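Local atomic coordinates of translation initiation factor eIF2b-like protein (Chaetomium thermophilum, PDB entry 4ZEM), a protein that forms the beta subunit of the heterodecameric translation initiation factor eIF2B, which probably promotes guanine nucleotide exchange on eIF2 during protein synthesis. Residues A[53-57]-A[71-76]. Sequence-based numbering, arbitrary orientation.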
# COMPACT_ATOMS: atom_id res chain seq x y z
N LEU A 53 -10.89 10.41 -0.86
CA LEU A 53 -11.42 10.17 -2.20
C LEU A 53 -12.89 9.77 -2.14
O LEU A 53 -13.68 10.14 -3.01
CB LEU A 53 -10.60 9.11 -2.93
CG LEU A 53 -9.19 9.55 -3.33
CD1 LEU A 53 -8.54 8.51 -4.23
CD2 LEU A 53 -9.22 10.92 -4.01
N ARG A 54 -13.26 9.03 -1.09
CA ARG A 54 -14.65 8.67 -0.88
C ARG A 54 -15.52 9.91 -0.68
O ARG A 54 -16.65 9.98 -1.17
CB ARG A 54 -14.78 7.75 0.33
CG ARG A 54 -16.16 7.13 0.48
CD ARG A 54 -16.23 6.22 1.69
NE ARG A 54 -17.58 5.72 1.92
CZ ARG A 54 -18.44 6.28 2.76
NH1 ARG A 54 -18.09 7.35 3.46
NH2 ARG A 54 -19.65 5.76 2.90
N GLN A 55 -14.97 10.89 0.03
CA GLN A 55 -15.69 12.13 0.30
C GLN A 55 -15.76 12.98 -0.96
O GLN A 55 -16.73 13.73 -1.17
CB GLN A 55 -15.00 12.91 1.42
CG GLN A 55 -15.31 12.41 2.81
CD GLN A 55 -16.79 12.42 3.12
OE1 GLN A 55 -17.51 13.36 2.78
NE2 GLN A 55 -17.26 11.36 3.78
N VAL A 56 -14.75 12.86 -1.81
CA VAL A 56 -14.76 13.52 -3.12
C VAL A 56 -15.88 12.97 -3.98
O VAL A 56 -16.62 13.72 -4.61
CB VAL A 56 -13.40 13.36 -3.84
CG1 VAL A 56 -13.49 13.82 -5.28
CG2 VAL A 56 -12.32 14.11 -3.09
N VAL A 57 -16.03 11.65 -3.99
CA VAL A 57 -17.10 11.00 -4.74
C VAL A 57 -18.45 11.46 -4.19
O VAL A 57 -19.38 11.75 -4.95
CB VAL A 57 -17.00 9.46 -4.68
CG1 VAL A 57 -18.23 8.82 -5.32
CG2 VAL A 57 -15.73 8.99 -5.37
N ARG A 71 -12.58 14.62 -11.17
CA ARG A 71 -12.60 15.07 -9.78
C ARG A 71 -11.64 14.29 -8.91
O ARG A 71 -10.86 14.87 -8.15
CB ARG A 71 -14.01 14.94 -9.19
CG ARG A 71 -14.98 15.98 -9.68
CD ARG A 71 -14.43 17.36 -9.46
NE ARG A 71 -15.39 18.39 -9.84
CZ ARG A 71 -15.08 19.67 -9.92
NH1 ARG A 71 -13.84 20.06 -9.66
NH2 ARG A 71 -16.00 20.56 -10.27
N VAL A 72 -11.69 12.97 -9.03
CA VAL A 72 -10.84 12.09 -8.25
C VAL A 72 -9.37 12.27 -8.60
O VAL A 72 -8.51 12.31 -7.72
CB VAL A 72 -11.25 10.62 -8.44
CG1 VAL A 72 -10.25 9.69 -7.79
CG2 VAL A 72 -12.65 10.40 -7.86
N GLN A 73 -9.10 12.39 -9.90
CA GLN A 73 -7.72 12.54 -10.35
C GLN A 73 -7.13 13.87 -9.89
O GLN A 73 -5.97 13.92 -9.48
CB GLN A 73 -7.65 12.41 -11.87
CG GLN A 73 -6.45 13.12 -12.45
CD GLN A 73 -6.14 12.68 -13.86
OE1 GLN A 73 -6.81 11.81 -14.42
NE2 GLN A 73 -5.11 13.28 -14.44
N THR A 74 -7.92 14.93 -9.97
CA THR A 74 -7.47 16.24 -9.53
C THR A 74 -7.17 16.29 -8.03
O THR A 74 -6.15 16.84 -7.61
CB THR A 74 -8.50 17.33 -9.86
OG1 THR A 74 -8.83 17.26 -11.26
CG2 THR A 74 -7.93 18.70 -9.55
N ALA A 75 -8.07 15.73 -7.23
CA ALA A 75 -7.87 15.68 -5.78
C ALA A 75 -6.67 14.79 -5.45
O ALA A 75 -5.87 15.12 -4.58
CB ALA A 75 -9.11 15.18 -5.08
N GLY A 76 -6.56 13.67 -6.16
CA GLY A 76 -5.46 12.74 -5.97
C GLY A 76 -4.13 13.38 -6.30
O GLY A 76 -3.13 13.14 -5.62
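Val72, Val56 and Leu53 make most of this contact between two consecutive helices, 43-59 and 65-82. The short helical segments run roughly antiparallel, at 143°, with their axes 9.7 Å apart at closest approach. They form part of a helical hairpin in the N-terminal helical region of this eIF2B regulatory subunit.

Val72 packs against three residues of the facing helix. Val72 CG1 lies 4.1 Å from Leu53 CD2. Val72 CG2 lies 4.2 Å from Val57 CG2 and 4.4 Å from Val56 CG1. Val56 points toward the partner helix. Val56 CG2 touches Ala75 CB at 3.9 Å, and Val56 CG1 sits 4.0 Å from Arg71 O. Leu53 starts sideways, but its CD2 reaches in to 4.0 Å from Val72 O. Leu53 CD2 also lies 4.4 Å from both Ala75 CB and Gly76 N.

Helix 88-104 packs against Leu53 and Val72, and helix 154-182 against Val57. The guanidinium of Arg71 leads off from the contact, and Arg71 NE hydrogen-bonds to Lys61 O in the connecting loop.

The segments meet through aliphatic groups, without polar pairing between them, so the contact rests on van der Waals packing and buried apolar surface.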